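Local atomic coordinates of malic enzyme (Entamoeba histolytica, PDB entry 3NV9), a protein that probably catalyses the NADP-dependent oxidative decarboxylation of malate to pyruvate, as malic enzymes do, and has been linked to metronidazole activation in this parasite. Residues 91-97 with 129-135; 116-120 with 167-171; 124-128 with 452-457; 96-100 with 136-140; 152-156 with 181-186. All coordinates share one frame; numbering follows the deposited sequence.

Interaction 1. Residues 91-97 with 129-135; sequences NFVGVVS and GIDAVPI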
# COMPACT_ATOMS: atom_id res chain seq x y z
N ASN A 91 7.64 -4.69 -8.20
CA ASN A 91 7.55 -5.76 -7.18
C ASN A 91 6.32 -5.58 -6.24
O ASN A 91 6.30 -6.12 -5.14
CB ASN A 91 8.91 -5.84 -6.43
CG ASN A 91 9.08 -7.13 -5.56
OD1 ASN A 91 9.46 -7.02 -4.39
ND2 ASN A 91 8.81 -8.29 -6.12
N PHE A 92 5.27 -4.87 -6.71
CA PHE A 92 4.16 -4.39 -5.82
C PHE A 92 2.88 -5.14 -6.13
O PHE A 92 2.38 -5.11 -7.29
CB PHE A 92 3.93 -2.85 -5.98
CG PHE A 92 3.23 -2.15 -4.81
CD1 PHE A 92 3.31 -2.65 -3.49
CD2 PHE A 92 2.56 -0.94 -5.03
CE1 PHE A 92 2.69 -1.96 -2.40
CE2 PHE A 92 1.93 -0.23 -3.96
CZ PHE A 92 1.99 -0.75 -2.64
N VAL A 93 2.34 -5.82 -5.11
CA VAL A 93 1.16 -6.62 -5.25
C VAL A 93 0.03 -6.04 -4.42
O VAL A 93 0.28 -5.66 -3.27
CB VAL A 93 1.41 -8.08 -4.90
CG1 VAL A 93 0.09 -8.86 -4.83
CG2 VAL A 93 2.38 -8.72 -6.00
N GLY A 94 -1.18 -5.90 -5.01
CA GLY A 94 -2.36 -5.47 -4.25
C GLY A 94 -3.22 -6.65 -3.84
O GLY A 94 -3.56 -7.46 -4.67
N VAL A 95 -3.51 -6.78 -2.56
CA VAL A 95 -4.30 -7.90 -2.07
C VAL A 95 -5.69 -7.30 -1.99
O VAL A 95 -6.00 -6.60 -1.02
CB VAL A 95 -3.81 -8.39 -0.64
CG1 VAL A 95 -4.50 -9.67 -0.14
CG2 VAL A 95 -2.28 -8.70 -0.67
N VAL A 96 -6.49 -7.53 -3.02
CA VAL A 96 -7.77 -6.88 -3.24
C VAL A 96 -8.88 -7.82 -2.78
O VAL A 96 -8.93 -8.98 -3.18
CB VAL A 96 -7.96 -6.43 -4.75
CG1 VAL A 96 -9.37 -5.81 -5.01
CG2 VAL A 96 -6.89 -5.43 -5.11
N SER A 97 -9.69 -7.33 -1.86
CA SER A 97 -10.84 -8.09 -1.36
C SER A 97 -12.00 -7.16 -1.08
O SER A 97 -11.77 -6.00 -0.77
CB SER A 97 -10.51 -8.80 -0.09
OG SER A 97 -11.60 -9.64 0.29
N GLY A 129 9.43 -12.42 -0.90
CA GLY A 129 10.22 -11.31 -1.37
C GLY A 129 9.37 -10.30 -2.12
O GLY A 129 9.92 -9.46 -2.82
N ILE A 130 8.05 -10.36 -1.93
CA ILE A 130 7.14 -9.48 -2.61
C ILE A 130 6.68 -8.30 -1.76
O ILE A 130 6.40 -8.48 -0.56
CB ILE A 130 5.96 -10.31 -3.09
CG1 ILE A 130 6.50 -11.42 -4.02
CG2 ILE A 130 4.98 -9.49 -3.86
CD1 ILE A 130 5.58 -12.58 -4.13
N ASP A 131 6.64 -7.07 -2.31
CA ASP A 131 6.02 -5.94 -1.53
C ASP A 131 4.50 -5.92 -1.76
O ASP A 131 4.08 -5.91 -2.88
CB ASP A 131 6.67 -4.61 -1.86
CG ASP A 131 8.14 -4.59 -1.45
OD1 ASP A 131 8.43 -4.75 -0.25
OD2 ASP A 131 9.01 -4.44 -2.33
N ALA A 132 3.68 -5.97 -0.73
CA ALA A 132 2.24 -6.14 -0.95
C ALA A 132 1.49 -5.40 0.16
O ALA A 132 2.01 -5.27 1.27
CB ALA A 132 1.90 -7.55 -0.97
N VAL A 133 0.32 -4.85 -0.16
CA VAL A 133 -0.47 -4.23 0.84
C VAL A 133 -1.95 -4.68 0.76
O VAL A 133 -2.45 -4.99 -0.30
CB VAL A 133 -0.36 -2.70 0.86
CG1 VAL A 133 1.00 -2.27 1.41
CG2 VAL A 133 -0.70 -2.09 -0.45
N PRO A 134 -2.62 -4.75 1.91
CA PRO A 134 -4.06 -5.04 1.82
C PRO A 134 -4.80 -3.91 1.06
O PRO A 134 -4.47 -2.70 1.24
CB PRO A 134 -4.48 -5.15 3.29
CG PRO A 134 -3.36 -4.47 4.10
CD PRO A 134 -2.18 -4.30 3.24
N ILE A 135 -5.75 -4.27 0.18
CA ILE A 135 -6.67 -3.27 -0.42
C ILE A 135 -8.07 -3.76 -0.20
O ILE A 135 -8.59 -4.46 -1.03
CB ILE A 135 -6.43 -3.11 -1.92
CG1 ILE A 135 -4.97 -2.72 -2.20
CG2 ILE A 135 -7.39 -2.05 -2.57
CD1 ILE A 135 -4.65 -1.25 -1.92
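Val95 O takes the N-H of Ile135 at 2.6 Å (Ile135 N to Val95 O), the shortest of six backbone hydrogen bonds between strands 92-97 and 131-135. The donor lies 32° out of the plane of that carbonyl, while the N-H still points well at the oxygen. The remaining bonds follow the alternation expected of parallel strands: Asp131 N to Asn91 O, Val93 N to Asp131 O, Val133 N to Val93 O, Val95 N to Val133 O and Ser97 N to Ile135 O. Val93 O also meets Ala132 CA at 3.1 Å in a CA-H...O contact.

The strands are joined through helix 114-128, making a beta-alpha-beta unit whose sheet faces serve different neighbours. On the face carrying Phe92 and Val133, the ring turns its CD1 edge to Asp131 O, 3.4 Å away, a position set by a chi1 of -159° that swings CG away from the backbone N. Its CZ then reaches Val133 CG2 at 3.7 Å, and Ile49 of the second subunit packs on both residues. On the other face, Val93 CG2 presses on Ile130 CG2 at 3.5 Å, tighter than ordinary contact, while Ala132 CB rests against Val93 CB. Met117 and Met124 of the helix pack on this side.

Asp131 OD1 is gripped by Lys125 NZ in a salt bridge and by the backbone N of Ile49 of the second subunit. The buried carboxylate is therefore probably stabilised as an anion, and it binds strand 131-136 both to its own connecting helix and to the dimer partner.

Interaction 2. Residues 116-120 with 167-171; sequences VMEGK and LEDIS. With GOL (glycerol), chain N.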
# COMPACT_ATOMS: atom_id res chain seq x y z
N VAL A 116 -6.96 -10.60 7.58
CA VAL A 116 -6.53 -11.67 6.66
C VAL A 116 -5.67 -11.11 5.52
O VAL A 116 -4.66 -11.72 5.14
CB VAL A 116 -7.76 -12.43 6.12
CG1 VAL A 116 -7.40 -13.34 4.90
CG2 VAL A 116 -8.42 -13.25 7.25
N MET A 117 -6.04 -9.95 4.96
CA MET A 117 -5.28 -9.41 3.81
C MET A 117 -3.94 -8.86 4.24
O MET A 117 -2.98 -8.90 3.48
CB MET A 117 -6.07 -8.34 3.01
CG MET A 117 -7.50 -8.73 2.65
SD MET A 117 -7.56 -10.32 1.80
CE MET A 117 -9.03 -11.04 2.55
N GLU A 118 -3.87 -8.35 5.47
CA GLU A 118 -2.55 -7.98 6.04
C GLU A 118 -1.63 -9.21 6.32
O GLU A 118 -0.44 -9.14 6.14
CB GLU A 118 -2.73 -7.09 7.29
CG GLU A 118 -1.53 -6.28 7.52
CD GLU A 118 -1.59 -5.37 8.71
OE1 GLU A 118 -0.51 -4.85 9.13
OE2 GLU A 118 -2.69 -5.20 9.25
N GLY A 119 -2.21 -10.32 6.77
CA GLY A 119 -1.44 -11.56 6.97
C GLY A 119 -0.94 -12.06 5.63
O GLY A 119 0.19 -12.52 5.54
N LYS A 120 -1.76 -11.96 4.59
CA LYS A 120 -1.31 -12.33 3.21
C LYS A 120 -0.15 -11.43 2.78
O LYS A 120 0.81 -11.90 2.22
CB LYS A 120 -2.43 -12.19 2.13
CG LYS A 120 -3.71 -13.01 2.32
CD LYS A 120 -3.52 -14.46 1.91
CE LYS A 120 -4.90 -15.16 2.03
NZ LYS A 120 -4.79 -16.64 1.60
N LEU A 167 -6.42 -11.05 -6.03
CA LEU A 167 -7.80 -11.09 -5.52
C LEU A 167 -7.91 -12.12 -4.40
O LEU A 167 -7.37 -13.21 -4.51
CB LEU A 167 -8.82 -11.43 -6.64
CG LEU A 167 -8.79 -10.58 -7.94
CD1 LEU A 167 -9.47 -11.28 -9.10
CD2 LEU A 167 -9.43 -9.18 -7.70
N GLU A 168 -8.61 -11.77 -3.34
CA GLU A 168 -8.89 -12.71 -2.26
C GLU A 168 -10.36 -12.59 -1.79
O GLU A 168 -10.90 -11.48 -1.73
CB GLU A 168 -8.00 -12.35 -1.05
CG GLU A 168 -6.48 -12.48 -1.23
CD GLU A 168 -6.01 -13.92 -1.13
OE1 GLU A 168 -4.78 -14.11 -1.29
OE2 GLU A 168 -6.84 -14.85 -0.88
N ASP A 169 -10.93 -13.73 -1.37
CA ASP A 169 -12.06 -13.75 -0.43
C ASP A 169 -13.26 -12.92 -0.96
O ASP A 169 -13.83 -12.05 -0.27
CB ASP A 169 -11.59 -13.28 0.96
CG ASP A 169 -10.63 -14.27 1.64
OD1 ASP A 169 -10.21 -15.25 1.01
OD2 ASP A 169 -10.28 -14.07 2.84
N ILE A 170 -13.57 -13.17 -2.22
CA ILE A 170 -14.71 -12.62 -2.93
C ILE A 170 -15.67 -13.79 -3.19
O ILE A 170 -15.28 -14.87 -3.69
CB ILE A 170 -14.26 -11.97 -4.27
CG1 ILE A 170 -13.13 -10.97 -3.99
CG2 ILE A 170 -15.44 -11.36 -5.02
CD1 ILE A 170 -12.70 -10.09 -5.17
N SER A 171 -16.93 -13.57 -2.83
CA SER A 171 -17.98 -14.58 -2.98
C SER A 171 -18.21 -14.99 -4.44
O SER A 171 -17.99 -14.21 -5.36
CB SER A 171 -19.27 -13.99 -2.44
OG SER A 171 -19.67 -12.93 -3.31
C1 GOL N . -7.68 -16.74 4.00
O1 GOL N . -7.93 -16.45 2.63
C2 GOL N . -6.33 -17.40 4.30
O2 GOL N . -5.98 -17.18 5.66
C3 GOL N . -6.34 -18.90 3.95
O3 GOL N . -6.64 -19.10 2.56
O HOH W 1 -7.34 -17.09 0.29
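Lys120 and Glu168 reach toward each other from opposite directions, each folded once along its chain. Lys120 bends at chi2 (-79°) and then runs straight, which carries CD and CE alongside the Glu168 carboxylate, with CD 3.5 Å from OE1. Glu168 has its own kink at chi2, turning its carboxylate back to this lysine. The resulting salt bridge is long, 3.7 Å between Lys120 NZ and Glu168 OE2. A water fills the step between them: it accepts from Lys120 NZ at 2.9 Å and lies 2.6 Å from Glu168 OE2, to which it can donate, though other acceptors compete for its protons.

Met117 is curled more tightly. Bends at both chi2 and chi3 slide its thioether past Glu168 in the opposite sense, with SD 3.5 Å from Glu168 CB, and bring CE to 3.3 Å from Asp169 OD2. Val116 CG1 approaches the same carboxylate oxygen. The other oxygen, Asp169 OD1, accepts from O1 of a bound glycerol at 3.0 Å, while Lys120 NZ makes only weak bonds to O1 and O3 of that molecule. The lysine's stronger partner is Tyr65 OH of the second subunit; Asp193 and Asp194 complete an acidic surround on the 167-171 side.

A polyol, presumably from the crystallisation liquor, is thus held between a lysine and a carboxylate. Such a polar pocket, completed across the dimer, is consistent with the active-site cleft of malic enzymes, which receives a hydroxy-acid substrate.

Interaction 3. Residues 124-128 with 452-457; sequences MKYLG and ARESAQ. With SO4 (sulfate ion), chain E.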
# COMPACT_ATOMS: atom_id res chain seq x y z
N MET A 124 3.62 -12.53 1.83
CA MET A 124 4.25 -12.29 0.50
C MET A 124 5.66 -11.72 0.69
O MET A 124 6.59 -12.00 -0.08
CB MET A 124 3.39 -11.35 -0.31
CG MET A 124 2.23 -12.13 -0.99
SD MET A 124 1.11 -10.95 -1.68
CE MET A 124 -0.39 -11.98 -1.82
N LYS A 125 5.82 -10.91 1.72
CA LYS A 125 7.13 -10.34 1.94
C LYS A 125 8.08 -11.39 2.49
O LYS A 125 9.14 -11.58 1.94
CB LYS A 125 7.08 -9.13 2.86
CG LYS A 125 8.47 -8.52 3.06
CD LYS A 125 8.97 -7.82 1.82
CE LYS A 125 10.18 -6.98 2.16
NZ LYS A 125 10.53 -6.11 1.02
N TYR A 126 7.66 -12.08 3.55
CA TYR A 126 8.55 -12.94 4.29
C TYR A 126 8.85 -14.30 3.62
O TYR A 126 9.89 -14.90 3.87
CB TYR A 126 8.02 -13.09 5.70
CG TYR A 126 9.02 -13.63 6.68
CD1 TYR A 126 10.12 -12.89 7.04
CD2 TYR A 126 8.83 -14.87 7.29
CE1 TYR A 126 11.04 -13.38 7.99
CE2 TYR A 126 9.75 -15.37 8.23
CZ TYR A 126 10.86 -14.61 8.56
OH TYR A 126 11.82 -15.06 9.45
N LEU A 127 7.93 -14.78 2.79
CA LEU A 127 8.11 -16.04 2.07
C LEU A 127 8.48 -15.75 0.63
O LEU A 127 9.27 -16.49 0.04
CB LEU A 127 6.82 -16.93 2.08
CG LEU A 127 6.22 -17.18 3.47
CD1 LEU A 127 4.96 -18.11 3.43
CD2 LEU A 127 7.32 -17.69 4.50
N GLY A 128 7.90 -14.69 0.05
CA GLY A 128 8.12 -14.45 -1.35
C GLY A 128 9.01 -13.30 -1.80
O GLY A 128 9.26 -13.16 -3.01
N ALA A 452 14.76 -10.03 2.32
CA ALA A 452 13.54 -9.65 3.05
C ALA A 452 13.56 -10.28 4.43
O ALA A 452 13.29 -9.60 5.43
CB ALA A 452 12.26 -10.06 2.26
N ARG A 453 13.91 -11.57 4.47
CA ARG A 453 14.00 -12.30 5.73
C ARG A 453 15.04 -11.75 6.68
O ARG A 453 14.74 -11.49 7.88
CB ARG A 453 14.18 -13.81 5.47
CG ARG A 453 12.98 -14.38 4.73
CD ARG A 453 13.13 -15.89 4.30
NE ARG A 453 13.14 -16.80 5.45
CZ ARG A 453 12.04 -17.32 6.00
NH1 ARG A 453 10.84 -17.02 5.54
NH2 ARG A 453 12.15 -18.15 7.02
N GLU A 454 16.23 -11.49 6.13
CA GLU A 454 17.32 -10.94 6.93
C GLU A 454 17.04 -9.51 7.34
O GLU A 454 17.42 -9.08 8.42
CB GLU A 454 18.66 -11.04 6.18
CG GLU A 454 19.09 -12.48 5.90
CD GLU A 454 20.41 -12.61 5.08
OE1 GLU A 454 20.99 -11.57 4.61
OE2 GLU A 454 20.86 -13.77 4.91
N SER A 455 16.42 -8.74 6.48
CA SER A 455 16.03 -7.40 6.92
C SER A 455 15.08 -7.48 8.11
O SER A 455 15.29 -6.82 9.15
CB SER A 455 15.32 -6.64 5.82
OG SER A 455 16.25 -6.40 4.82
N ALA A 456 14.05 -8.30 7.96
CA ALA A 456 13.07 -8.51 9.04
C ALA A 456 13.75 -9.03 10.35
O ALA A 456 13.45 -8.56 11.45
CB ALA A 456 11.95 -9.42 8.57
N GLN A 457 14.70 -9.96 10.21
CA GLN A 457 15.35 -10.55 11.39
C GLN A 457 16.18 -9.51 12.11
O GLN A 457 16.15 -9.44 13.32
CB GLN A 457 16.18 -11.80 11.00
CG GLN A 457 15.29 -13.09 10.67
CD GLN A 457 15.91 -14.01 9.55
OE1 GLN A 457 17.12 -13.90 9.20
NE2 GLN A 457 15.05 -14.91 8.97
S SO4 E . 15.95 -18.06 7.48
O1 SO4 E . 16.72 -18.73 6.44
O2 SO4 E . 16.86 -17.64 8.55
O3 SO4 E . 15.32 -16.89 6.82
O4 SO4 E . 14.94 -18.94 8.07
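Tyr126 and Arg453 form a cation-pi pair where helix 114-128, the connection of a beta-alpha-beta unit, packs against helix 438-461 from far along the chain. The axes of the two short segments approach to 8.8 Å with their directions 122° apart. The guanidinium lies over one ring face, Arg453 CZ being 4.2 Å from the Tyr126 ring centroid, and the two planes are tilted by 35°. Arg453 CG sits over the same ring in a CH-pi contact.

Arg453 reaches this place by a bend at chi3 (68°), which turns NH1 back to the helix opposite. NH1 donates to Tyr126 O at 2.9 Å, nearly within its own guanidinium plane although above that of the carbonyl. One side chain thereby grips both the ring and the backbone of the same tyrosine. Beside it, Ala452 CB rests on the aliphatic part of Lys125, 3.7 Å from CE, while Leu55 of the second subunit also packs on Tyr126.

Farther out, a sulfate, probably from the crystallisation liquor, fixes the guanidinium from its edge: Arg453 NE gives to O3 at 2.6 Å and NH2 to O4. Gln457 NE2 links both layers, donating to sulfate O3 at 2.9 Å and to Tyr126 OH at 3.3 Å.

Interaction 4. Residues 96-100 with 136-140; sequences VSDST and CIDSK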
# COMPACT_ATOMS: atom_id res chain seq x y z
N VAL A 96 -6.49 -7.53 -3.02
CA VAL A 96 -7.77 -6.88 -3.24
C VAL A 96 -8.88 -7.82 -2.78
O VAL A 96 -8.93 -8.98 -3.18
CB VAL A 96 -7.96 -6.43 -4.75
CG1 VAL A 96 -9.37 -5.81 -5.01
CG2 VAL A 96 -6.89 -5.43 -5.11
N SER A 97 -9.69 -7.33 -1.86
CA SER A 97 -10.84 -8.09 -1.36
C SER A 97 -12.00 -7.16 -1.08
O SER A 97 -11.77 -6.00 -0.77
CB SER A 97 -10.51 -8.80 -0.09
OG SER A 97 -11.60 -9.64 0.29
N ASP A 98 -13.23 -7.65 -1.23
CA ASP A 98 -14.39 -6.90 -0.81
C ASP A 98 -14.94 -7.40 0.52
O ASP A 98 -15.99 -6.95 0.99
CB ASP A 98 -15.45 -6.80 -1.95
CG ASP A 98 -16.17 -8.13 -2.27
OD1 ASP A 98 -17.09 -8.05 -3.12
OD2 ASP A 98 -15.88 -9.21 -1.70
N SER A 99 -14.15 -8.31 1.11
CA SER A 99 -14.35 -8.95 2.41
C SER A 99 -15.67 -9.68 2.54
O SER A 99 -16.28 -9.72 3.59
CB SER A 99 -14.16 -7.96 3.56
OG SER A 99 -13.00 -7.25 3.36
N THR A 100 -16.04 -10.32 1.47
CA THR A 100 -17.32 -10.93 1.29
C THR A 100 -17.23 -12.47 1.54
O THR A 100 -18.19 -13.07 1.95
CB THR A 100 -17.76 -10.50 -0.14
OG1 THR A 100 -19.01 -9.83 -0.13
CG2 THR A 100 -17.63 -11.50 -1.16
N CYS A 136 -8.65 -3.43 0.95
CA CYS A 136 -10.04 -3.85 1.32
C CYS A 136 -11.05 -2.77 0.90
O CYS A 136 -10.95 -1.62 1.29
CB CYS A 136 -10.13 -4.13 2.82
SG CYS A 136 -9.36 -5.66 3.22
N ILE A 137 -12.01 -3.13 0.06
CA ILE A 137 -12.90 -2.15 -0.55
C ILE A 137 -14.32 -2.49 -0.26
O ILE A 137 -14.65 -3.64 0.06
CB ILE A 137 -12.75 -2.12 -2.07
CG1 ILE A 137 -13.34 -3.42 -2.71
CG2 ILE A 137 -11.28 -1.80 -2.46
CD1 ILE A 137 -13.23 -3.49 -4.28
N ASP A 138 -15.17 -1.48 -0.38
CA ASP A 138 -16.61 -1.71 -0.36
C ASP A 138 -17.04 -1.97 -1.78
O ASP A 138 -16.82 -1.15 -2.69
CB ASP A 138 -17.33 -0.48 0.18
CG ASP A 138 -18.86 -0.72 0.36
OD1 ASP A 138 -19.39 -1.80 -0.03
OD2 ASP A 138 -19.51 0.16 0.94
N SER A 139 -17.66 -3.12 -2.04
CA SER A 139 -18.16 -3.32 -3.44
C SER A 139 -19.71 -3.13 -3.57
O SER A 139 -20.29 -3.51 -4.58
CB SER A 139 -17.73 -4.67 -3.97
OG SER A 139 -18.47 -5.71 -3.33
N LYS A 140 -20.38 -2.57 -2.56
CA LYS A 140 -21.86 -2.55 -2.52
C LYS A 140 -22.35 -1.49 -3.40
O LYS A 140 -21.75 -0.40 -3.46
CB LYS A 140 -22.43 -2.34 -1.11
CG LYS A 140 -22.40 -3.65 -0.30
CD LYS A 140 -22.99 -3.51 1.09
CE LYS A 140 -22.44 -2.27 1.86
NZ LYS A 140 -20.97 -2.38 2.19
O HOH W 2 -17.74 -4.92 0.03
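At the carboxyl ends of two neighbouring parallel strands, the last bridge of the ladder joins Ser97 to Cys136, and the chains then turn into separate loops. Ile137 N donates to Ser97 O at 3.0 Å in a nearly straight bond. The pairing fades with a CA-H...O contact of 3.4 Å from Asp98 CA to Ile137 O. Ile137 CG1, standing between its backbone N and carbonyl carbon (chi1 70°), passes Asp98 CB at 4.1 Å, while Phe154 of helix 148-158 packs on the same isoleucine.

Past this point side chains and water take over from backbone pairing. Asp98 OD1 and Ser139 OG lie 2.7 Å apart, but the serine proton can also go to Asn146 OD1, so the partner it chooses is unsettled. Water spans the adjacent gap, accepting from Ser139 N at 2.7 Å and lying near Asp98 O, to which it can donate.

Each loop is also braced from within. Ser97 OG accepts from Ser99 N at 3.0 Å and is itself hydrogen-bonded to Glu168 O. Asp138 OD1 is gripped from opposite faces of its carboxylate plane, by Lys140 N on one and on the other by Lys140 NZ, whose salt bridge measures 2.8 Å. Arg157 of the second subunit donates to the backbone oxygens of Asp138 and Lys140. An ST turn at the strand end and an Asx turn two residues into the other loop thus shape the chain at the carboxyl edge of a parallel alpha/beta sheet.

Interaction 5. Residues 152-156 with 181-186; sequences IEFVQ and VLRESC. With SO4 (sulfate ion), chain C.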
# COMPACT_ATOMS: atom_id res chain seq x y z
N ILE A 152 -14.60 -4.71 -10.73
CA ILE A 152 -13.92 -4.63 -12.05
C ILE A 152 -13.41 -3.23 -12.35
O ILE A 152 -12.24 -3.04 -12.73
CB ILE A 152 -14.82 -5.14 -13.20
CG1 ILE A 152 -14.96 -6.65 -13.05
CG2 ILE A 152 -14.20 -4.85 -14.51
CD1 ILE A 152 -16.12 -7.31 -13.86
N GLU A 153 -14.29 -2.26 -12.15
CA GLU A 153 -13.96 -0.85 -12.42
C GLU A 153 -12.82 -0.41 -11.52
O GLU A 153 -11.87 0.27 -11.98
CB GLU A 153 -15.20 0.08 -12.24
CG GLU A 153 -14.86 1.57 -12.44
CD GLU A 153 -16.10 2.50 -12.34
OE1 GLU A 153 -17.22 2.04 -12.07
OE2 GLU A 153 -15.92 3.70 -12.54
N PHE A 154 -12.93 -0.79 -10.24
CA PHE A 154 -11.97 -0.40 -9.19
C PHE A 154 -10.55 -0.86 -9.54
O PHE A 154 -9.60 -0.08 -9.56
CB PHE A 154 -12.40 -0.94 -7.80
CG PHE A 154 -11.45 -0.58 -6.71
CD1 PHE A 154 -11.66 0.54 -5.94
CD2 PHE A 154 -10.29 -1.35 -6.47
CE1 PHE A 154 -10.75 0.91 -4.94
CE2 PHE A 154 -9.36 -1.00 -5.46
CZ PHE A 154 -9.58 0.14 -4.71
N VAL A 155 -10.44 -2.13 -9.86
CA VAL A 155 -9.16 -2.73 -10.14
C VAL A 155 -8.55 -2.13 -11.41
O VAL A 155 -7.33 -1.84 -11.43
CB VAL A 155 -9.29 -4.28 -10.19
CG1 VAL A 155 -7.98 -4.95 -10.65
CG2 VAL A 155 -9.67 -4.77 -8.86
N GLN A 156 -9.39 -1.94 -12.44
CA GLN A 156 -8.99 -1.24 -13.68
C GLN A 156 -8.41 0.16 -13.45
O GLN A 156 -7.48 0.59 -14.14
CB GLN A 156 -10.14 -1.22 -14.71
CG GLN A 156 -10.34 -2.59 -15.44
CD GLN A 156 -11.65 -2.71 -16.27
OE1 GLN A 156 -12.46 -1.77 -16.35
NE2 GLN A 156 -11.86 -3.88 -16.86
N VAL A 181 -12.96 -11.27 -16.40
CA VAL A 181 -12.86 -9.98 -17.12
C VAL A 181 -11.53 -9.32 -16.88
O VAL A 181 -10.83 -8.96 -17.84
CB VAL A 181 -13.94 -8.97 -16.68
CG1 VAL A 181 -13.70 -7.62 -17.32
CG2 VAL A 181 -15.32 -9.47 -17.03
N LEU A 182 -11.17 -9.14 -15.60
CA LEU A 182 -9.92 -8.42 -15.24
C LEU A 182 -8.67 -9.06 -15.77
O LEU A 182 -7.76 -8.37 -16.10
CB LEU A 182 -9.73 -8.29 -13.72
CG LEU A 182 -10.67 -7.34 -13.05
CD1 LEU A 182 -10.38 -7.38 -11.59
CD2 LEU A 182 -10.54 -5.92 -13.66
N ARG A 183 -8.61 -10.39 -15.81
CA ARG A 183 -7.42 -11.02 -16.32
C ARG A 183 -7.16 -10.68 -17.80
O ARG A 183 -6.04 -10.71 -18.26
CB ARG A 183 -7.43 -12.52 -16.03
CG ARG A 183 -7.96 -13.40 -17.10
CD ARG A 183 -8.13 -14.77 -16.51
NE ARG A 183 -6.85 -15.47 -16.32
CZ ARG A 183 -6.49 -16.56 -17.00
NH1 ARG A 183 -7.31 -17.05 -17.93
NH2 ARG A 183 -5.31 -17.17 -16.77
N GLU A 184 -8.21 -10.28 -18.53
CA GLU A 184 -8.08 -9.98 -19.95
C GLU A 184 -7.89 -8.52 -20.16
O GLU A 184 -7.10 -8.12 -21.05
CB GLU A 184 -9.28 -10.53 -20.75
CG GLU A 184 -9.34 -12.08 -20.68
CD GLU A 184 -8.07 -12.79 -21.25
OE1 GLU A 184 -7.31 -12.18 -22.06
OE2 GLU A 184 -7.83 -13.97 -20.87
N SER A 185 -8.52 -7.70 -19.32
CA SER A 185 -8.40 -6.26 -19.52
C SER A 185 -7.20 -5.55 -18.94
O SER A 185 -6.86 -4.47 -19.43
CB SER A 185 -9.69 -5.51 -19.14
OG SER A 185 -10.17 -5.88 -17.87
N CYS A 186 -6.60 -6.07 -17.85
CA CYS A 186 -5.55 -5.31 -17.18
C CYS A 186 -4.22 -5.61 -17.83
O CYS A 186 -4.07 -6.65 -18.43
CB CYS A 186 -5.54 -5.61 -15.67
SG CYS A 186 -7.08 -5.05 -14.82
S SO4 C . -5.42 -20.38 -19.06
O1 SO4 C . -5.48 -21.15 -20.28
O2 SO4 C . -4.53 -19.25 -19.28
O3 SO4 C . -6.75 -19.90 -18.72
O4 SO4 C . -5.05 -21.26 -17.97
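Leu182 fills the centre of this helix pair, its two methyls splitting their contacts, CD1 to Val155 and CD2 mainly to Ile152 and Gln156. CD1 meets Val155 CG1 at 3.5 Å, while CD2 lies on the Ile152 backbone, 3.5 Å from its carbonyl O. That second methyl also touches Ile152 CG2 and, at 3.8 Å, Gln156 CG. Val181 extends the patch: its CG2 reaches Ile152 CD1 at 3.9 Å, the two side chains crossing at about a right angle. At the far end Cys186 SG is 4.1 Å from Gln156 CG.

The edge of the contact is polar. Gln156 runs extended beyond CG (chi2 168°), so its amide spans the gap to Ser185, where NE2 donates to OG at 2.8 Å, the hydroxyl lying 20° out of the amide plane. With its own proton directed, if loosely, to Val181 O, the hydroxyl can accept from the glutamine. On the outer side, away from the contact, Arg183 NH1 donates to a sulfate, probably from the crystallisation liquor, which Asp380 N also binds.

The axes of the two short segments run 29° apart, their closest approach 10.4 Å. Phe154 of helix 148-158 stacks on Phe154 of the second subunit, while Val155 packs on Val96 and joins the helix pair to strand 92-97 of the parallel sheet.

From the N terminus, strand 92-97 opens two contacts at once: interaction 1 closes the beta-alpha-beta loop at strand 131-136, and interaction 4 closes a slightly longer one just beyond it. Inside that loop, helix 114-128 opens interactions 2 and 3, so both cross interactions 1 and 4. Interaction 5 begins after interactions 1 and 4 have closed, on helix 148-158, and crosses interaction 2, which ends between its helices. Interaction 3 closes last, near residue 455; it crosses interaction 2 and encloses interaction 5. Together they tie the four-stranded sheet to helices on both its faces, and helix 114-128 to the distant helix 438-461, while all touch the second subunit.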